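Local coordinates for LAO/AO transport system kinase (Escherichia coli, PDB 2P67), which belongs to the MeaB family of P-loop GTPases and probably works as a dimeric nucleotide-binding protein of the G-protein type, at residues L30-H35 with F120-P125; D299-Q304 with S324-T329. All coordinates share one frame; numbering follows the deposited sequence.

Contact 1: L30-H35 with F120-P125; sequences LVESRH and FIRPVP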
loop_
_atom_site.group_PDB
_atom_site.type_symbol
_atom_site.label_atom_id
_atom_site.label_comp_id
_atom_site.label_asym_id
_atom_site.label_seq_id
_atom_site.Cartn_x
_atom_site.Cartn_y
_atom_site.Cartn_z
ATOM N N LEU A 30 27.518 17.127 13.079
ATOM C CA LEU A 30 27.039 18.408 12.559
ATOM C C LEU A 30 25.636 18.308 11.984
ATOM O O LEU A 30 24.787 19.154 12.253
ATOM C CB LEU A 30 28.015 18.943 11.499
ATOM C CG LEU A 30 27.667 20.273 10.825
ATOM C CD1 LEU A 30 27.802 21.432 11.806
ATOM C CD2 LEU A 30 28.558 20.485 9.607
ATOM N N VAL A 31 25.411 17.280 11.163
ATOM C CA VAL A 31 24.097 16.991 10.573
ATOM C C VAL A 31 23.034 16.675 11.645
ATOM O O VAL A 31 21.842 16.928 11.446
ATOM C CB VAL A 31 24.226 15.850 9.505
ATOM C CG1 VAL A 31 22.861 15.342 9.038
ATOM C CG2 VAL A 31 25.058 16.342 8.338
ATOM N N GLU A 32 23.468 16.154 12.786
ATOM C CA GLU A 32 22.559 15.849 13.899
ATOM C C GLU A 32 22.309 17.000 14.893
ATOM O O GLU A 32 21.465 16.883 15.799
ATOM C CB GLU A 32 23.074 14.632 14.651
ATOM C CG GLU A 32 23.046 13.354 13.845
ATOM C CD GLU A 32 23.525 12.180 14.660
ATOM O OE1 GLU A 32 24.540 12.347 15.379
ATOM O OE2 GLU A 32 22.879 11.099 14.592
ATOM N N SER A 33 23.054 18.091 14.752
ATOM C CA SER A 33 22.880 19.246 15.628
ATOM C C SER A 33 21.626 20.041 15.281
ATOM O O SER A 33 21.310 20.238 14.116
ATOM C CB SER A 33 24.094 20.161 15.552
ATOM O OG SER A 33 23.931 21.279 16.412
ATOM N N ARG A 34 20.921 20.491 16.315
ATOM C CA ARG A 34 19.737 21.339 16.145
ATOM C C ARG A 34 20.054 22.838 16.280
ATOM O O ARG A 34 19.183 23.690 16.125
ATOM C CB ARG A 34 18.638 20.913 17.124
ATOM C CG ARG A 34 18.055 19.538 16.793
ATOM C CD ARG A 34 16.828 19.235 17.634
ATOM N NE ARG A 34 17.184 19.008 19.030
ATOM C CZ ARG A 34 17.506 17.820 19.539
ATOM N NH1 ARG A 34 17.521 16.733 18.773
ATOM N NH2 ARG A 34 17.808 17.722 20.825
ATOM N N HIS A 35 21.313 23.151 16.564
ATOM C CA HIS A 35 21.769 24.536 16.562
ATOM C C HIS A 35 21.575 25.137 15.168
ATOM O O HIS A 35 22.097 24.602 14.181
ATOM C CB HIS A 35 23.235 24.604 16.980
ATOM C CG HIS A 35 23.739 25.995 17.212
ATOM N ND1 HIS A 35 23.107 26.887 18.055
ATOM C CD2 HIS A 35 24.833 26.635 16.735
ATOM C CE1 HIS A 35 23.782 28.022 18.071
ATOM N NE2 HIS A 35 24.838 27.894 17.285
ATOM N N PHE A 120 32.580 1.276 9.887
ATOM C CA PHE A 120 32.143 2.513 10.521
ATOM C C PHE A 120 30.695 2.263 10.945
ATOM O O PHE A 120 29.850 1.991 10.093
ATOM C CB PHE A 120 32.223 3.676 9.511
ATOM C CG PHE A 120 32.027 5.046 10.123
ATOM C CD1 PHE A 120 33.134 5.826 10.488
ATOM C CD2 PHE A 120 30.743 5.564 10.317
ATOM C CE1 PHE A 120 32.969 7.102 11.062
ATOM C CE2 PHE A 120 30.562 6.836 10.878
ATOM C CZ PHE A 120 31.695 7.611 11.262
ATOM N N ILE A 121 30.413 2.369 12.240
ATOM C CA ILE A 121 29.068 2.112 12.769
ATOM C C ILE A 121 28.472 3.367 13.433
ATOM O O ILE A 121 29.111 3.956 14.307
ATOM C CB ILE A 121 29.082 0.928 13.796
ATOM C CG1 ILE A 121 29.742 -0.317 13.201
ATOM C CG2 ILE A 121 27.658 0.627 14.289
ATOM C CD1 ILE A 121 30.351 -1.254 14.245
ATOM N N ARG A 122 27.261 3.766 13.036
ATOM C CA ARG A 122 26.616 4.959 13.603
ATOM C C ARG A 122 25.126 4.720 13.877
ATOM O O ARG A 122 24.407 4.276 12.982
ATOM C CB ARG A 122 26.788 6.149 12.648
ATOM C CG ARG A 122 26.351 7.499 13.219
ATOM C CD ARG A 122 27.384 8.061 14.209
ATOM N NE ARG A 122 26.950 9.379 14.673
ATOM C CZ ARG A 122 27.751 10.436 14.829
ATOM N NH1 ARG A 122 27.223 11.581 15.241
ATOM N NH2 ARG A 122 29.063 10.367 14.554
ATOM N N PRO A 123 24.654 5.010 15.109
ATOM C CA PRO A 123 23.231 4.896 15.441
ATOM C C PRO A 123 22.409 6.116 15.021
ATOM O O PRO A 123 22.898 7.259 15.031
ATOM C CB PRO A 123 23.249 4.750 16.968
ATOM C CG PRO A 123 24.431 5.640 17.360
ATOM C CD PRO A 123 25.459 5.404 16.289
ATOM N N VAL A 124 21.156 5.875 14.662
ATOM C CA VAL A 124 20.217 6.944 14.370
ATOM C C VAL A 124 19.075 6.870 15.389
ATOM O O VAL A 124 18.382 5.852 15.452
ATOM C CB VAL A 124 19.661 6.825 12.932
ATOM C CG1 VAL A 124 18.673 7.928 12.652
ATOM C CG2 VAL A 124 20.798 6.843 11.949
ATOM N N PRO A 125 18.904 7.927 16.215
ATOM C CA PRO A 125 17.814 7.981 17.213
ATOM C C PRO A 125 16.423 8.077 16.578
ATOM O O PRO A 125 16.267 8.752 15.551
ATOM C CB PRO A 125 18.129 9.260 18.018
ATOM C CG PRO A 125 18.973 10.086 17.130
ATOM C CD PRO A 125 19.756 9.133 16.264
HETATM O O HOH W 1 24.539 9.009 16.533
#
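E32 and R122 reach for each other from opposite directions, one from the last turn of helix 21-32, the other from strand 119-124, and meet in a salt bridge. NH1 of R122 donates to E32 OE1 at 2.8 Å, with an N-H...O angle of 157°. The oxygen lies at the edge of the guanidinium, in its plane, yet the two flat groups are not coplanar: their planes stand 58° apart, and the nitrogen arrives from above the carboxylate plane. Two long side chains suit these places, because only together do they bridge E32 CA and R122 CA, 11.6 Å apart. The glutamate is extended beyond CG; R122 has CG anti to the backbone N (chi1 -171°) and then bends at chi2, which brings its guanidinium to the helix. A water joins the second carboxylate oxygen, OE2, to the strand: it accepts from R122 NE and donates to E32 OE2 and, at 2.8 Å, to P123 O. P125 adds a ring carbon, CD, 4.1 Å from E32 OE2. NH1 also bonds T29 OG1, so one arginine grips two residues a helical turn apart. The strand pairs through its backbone with V89 and A91 at one edge of the chain's parallel sheet. Alongside F120 packing on L24 and M28, the bridge is one polar link between helix 21-32 and the edge strand of the alpha/beta P-loop NTPase fold.

Contact 2: D299-Q304 with S324-T329; sequences DRYYRQ and SEFIQT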
loop_
_atom_site.group_PDB
_atom_site.type_symbol
_atom_site.label_atom_id
_atom_site.label_comp_id
_atom_site.label_asym_id
_atom_site.label_seq_id
_atom_site.Cartn_x
_atom_site.Cartn_y
_atom_site.Cartn_z
ATOM N N ASP A 299 -8.972 20.887 12.189
ATOM C CA ASP A 299 -9.100 19.612 12.890
ATOM C C ASP A 299 -10.482 19.497 13.532
ATOM O O ASP A 299 -11.120 18.441 13.470
ATOM C CB ASP A 299 -8.003 19.464 13.951
ATOM C CG ASP A 299 -8.219 18.261 14.853
ATOM O OD1 ASP A 299 -8.137 17.120 14.361
ATOM O OD2 ASP A 299 -8.496 18.460 16.053
ATOM N N ARG A 300 -10.935 20.597 14.136
ATOM C CA ARG A 300 -12.244 20.660 14.783
ATOM C C ARG A 300 -13.376 20.465 13.772
ATOM O O ARG A 300 -14.234 19.601 13.958
ATOM C CB ARG A 300 -12.380 21.999 15.530
ATOM C CG ARG A 300 -13.753 22.258 16.166
ATOM C CD ARG A 300 -13.702 23.406 17.171
ATOM N NE ARG A 300 -12.843 23.090 18.317
ATOM C CZ ARG A 300 -11.707 23.719 18.620
ATOM N NH1 ARG A 300 -11.263 24.726 17.873
ATOM N NH2 ARG A 300 -11.010 23.342 19.685
ATOM N N TYR A 301 -13.349 21.251 12.695
ATOM C CA TYR A 301 -14.341 21.179 11.632
ATOM C C TYR A 301 -14.339 19.817 10.932
ATOM O O TYR A 301 -15.403 19.276 10.593
ATOM C CB TYR A 301 -14.083 22.280 10.611
ATOM C CG TYR A 301 -15.225 22.481 9.648
ATOM C CD1 TYR A 301 -16.348 23.213 10.028
ATOM C CD2 TYR A 301 -15.194 21.933 8.365
ATOM C CE1 TYR A 301 -17.405 23.406 9.160
ATOM C CE2 TYR A 301 -16.259 22.117 7.483
ATOM C CZ TYR A 301 -17.359 22.863 7.896
ATOM O OH TYR A 301 -18.417 23.065 7.053
ATOM N N TYR A 302 -13.141 19.267 10.723
ATOM C CA TYR A 302 -12.996 17.928 10.147
ATOM C C TYR A 302 -13.661 16.859 11.024
ATOM O O TYR A 302 -14.399 16.003 10.522
ATOM C CB TYR A 302 -11.510 17.603 9.895
ATOM C CG TYR A 302 -11.308 16.248 9.273
ATOM C CD1 TYR A 302 -11.549 16.043 7.916
ATOM C CD2 TYR A 302 -10.871 15.168 10.038
ATOM C CE1 TYR A 302 -11.380 14.780 7.328
ATOM C CE2 TYR A 302 -10.694 13.907 9.462
ATOM C CZ TYR A 302 -10.967 13.725 8.108
ATOM O OH TYR A 302 -10.784 12.485 7.548
ATOM N N ARG A 303 -13.410 16.922 12.330
ATOM C CA ARG A 303 -13.962 15.938 13.254
ATOM C C ARG A 303 -15.483 16.056 13.377
ATOM O O ARG A 303 -16.166 15.046 13.452
ATOM C CB ARG A 303 -13.281 15.999 14.624
ATOM C CG ARG A 303 -11.842 15.439 14.635
ATOM C CD ARG A 303 -11.218 15.437 16.037
ATOM N NE ARG A 303 -10.737 16.767 16.433
ATOM C CZ ARG A 303 -11.310 17.543 17.355
ATOM N NH1 ARG A 303 -10.795 18.735 17.628
ATOM N NH2 ARG A 303 -12.394 17.138 18.012
ATOM N N GLN A 304 -16.002 17.282 13.375
ATOM C CA GLN A 304 -17.454 17.515 13.367
ATOM C C GLN A 304 -18.113 17.013 12.078
ATOM O O GLN A 304 -19.231 16.502 12.102
ATOM C CB GLN A 304 -17.780 18.999 13.608
ATOM C CG GLN A 304 -17.468 19.499 15.028
ATOM C CD GLN A 304 -18.068 18.633 16.145
ATOM O OE1 GLN A 304 -17.348 18.167 17.022
ATOM N NE2 GLN A 304 -19.380 18.417 16.113
ATOM N N SER A 324 -14.090 20.959 1.537
ATOM C CA SER A 324 -13.431 21.678 0.439
ATOM C C SER A 324 -13.654 23.181 0.540
ATOM O O SER A 324 -12.722 23.970 0.396
ATOM C CB SER A 324 -13.946 21.189 -0.913
ATOM O OG SER A 324 -13.537 19.861 -1.167
ATOM N N GLU A 325 -14.901 23.572 0.781
ATOM C CA GLU A 325 -15.245 24.981 0.971
ATOM C C GLU A 325 -14.510 25.587 2.164
ATOM O O GLU A 325 -13.987 26.702 2.066
ATOM C CB GLU A 325 -16.764 25.153 1.126
ATOM C CG GLU A 325 -17.546 24.816 -0.136
ATOM C CD GLU A 325 -19.061 24.956 0.019
ATOM O OE1 GLU A 325 -19.575 25.079 1.158
ATOM O OE2 GLU A 325 -19.745 24.928 -1.025
ATOM N N PHE A 326 -14.473 24.866 3.286
ATOM C CA PHE A 326 -13.730 25.326 4.458
ATOM C C PHE A 326 -12.262 25.577 4.114
ATOM O O PHE A 326 -11.699 26.607 4.505
ATOM C CB PHE A 326 -13.844 24.337 5.617
ATOM C CG PHE A 326 -13.266 24.850 6.912
ATOM C CD1 PHE A 326 -14.081 25.483 7.854
ATOM C CD2 PHE A 326 -11.909 24.688 7.199
ATOM C CE1 PHE A 326 -13.550 25.955 9.053
ATOM C CE2 PHE A 326 -11.369 25.151 8.402
ATOM C CZ PHE A 326 -12.193 25.787 9.331
ATOM N N ILE A 327 -11.657 24.649 3.370
ATOM C CA ILE A 327 -10.256 24.774 2.947
ATOM C C ILE A 327 -10.016 25.969 2.008
ATOM O O ILE A 327 -9.075 26.736 2.223
ATOM C CB ILE A 327 -9.716 23.449 2.349
ATOM C CG1 ILE A 327 -9.598 22.393 3.449
ATOM C CG2 ILE A 327 -8.358 23.659 1.655
ATOM C CD1 ILE A 327 -9.741 20.988 2.960
ATOM N N GLN A 328 -10.876 26.129 0.999
ATOM C CA GLN A 328 -10.792 27.249 0.046
ATOM C C GLN A 328 -10.912 28.594 0.749
ATOM O O GLN A 328 -10.185 29.530 0.427
ATOM C CB GLN A 328 -11.883 27.156 -1.029
ATOM C CG GLN A 328 -11.870 25.883 -1.866
ATOM C CD GLN A 328 -10.514 25.589 -2.468
ATOM O OE1 GLN A 328 -9.926 26.440 -3.147
ATOM N NE2 GLN A 328 -10.004 24.381 -2.219
ATOM N N THR A 329 -11.840 28.666 1.700
ATOM C CA THR A 329 -12.085 29.843 2.526
ATOM C C THR A 329 -11.139 29.812 3.726
ATOM O O THR A 329 -10.892 30.840 4.359
ATOM C CB THR A 329 -13.556 29.850 3.015
ATOM O OG1 THR A 329 -14.422 29.651 1.896
ATOM C CG2 THR A 329 -13.923 31.165 3.701
#
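Y301 and F326 lay one face of each ring against the other in an offset stack, with centroids 4.5 Å apart and planes inclined by 15°. The rings are slipped: F326 CD1 sits over the centre of the tyrosine ring, 3.7 Å from Y301 CG, while Y301 CB lies over the phenylalanine face, displaced toward its rim. That methylene makes a CH-pi contact, 4.2 Å from the F326 centroid and 15° off the ring normal. F326 CB answers it at 3.8 Å from Y301 CE2; the two side chains run antiparallel past one another, so each CB lies against the other ring. Both residues hold CG anti to the backbone N, which sends each ring across the gap between helices whose CA atoms are 8.3 Å apart at this pair. Large flat residues suit such a spacing, since they fill it with their faces.

Around the stack, Y301 also packs on Q322 and L323 of helix 316-328. Helix 296-310 is braced internally, from i to i+4: R303 NE and NH1 both hold D299 OD2 from the same face of the carboxylate, each at 2.8 Å. Near the C-terminal end of helix 316-328, T329 OG1 and T329 N reach E325 O from opposite faces of its plane. Farther out, Y302 packs on R281 and I327 on V288 of the second subunit. No hydrogen bond crosses between the two segments; dispersion and the burial of apolar ring surface therefore carry their direct contact, at a partly exposed position in the C-terminal helical hairpin.

From the N terminus, the chain runs through helix 21-32, helix 36-49 and the first two strands of the sheet before strand 119-124 returns to the end of helix 21-32; contact 1 closes this loop, with 84 residues between its segments. The remaining sheet strands and the long helix 267-294 follow. Contact 2 then closes a much shorter loop of 19 residues, joining helix 296-310 to helix 316-328. The two loops lie in series, neither nesting nor crossing, and their centres are 39 Å apart. Contact 1 ties an N-terminal helix to the edge of the parallel sheet of the P-loop NTPase fold. Contact 2 joins the helices of a distant hairpin that also packs against the second subunit.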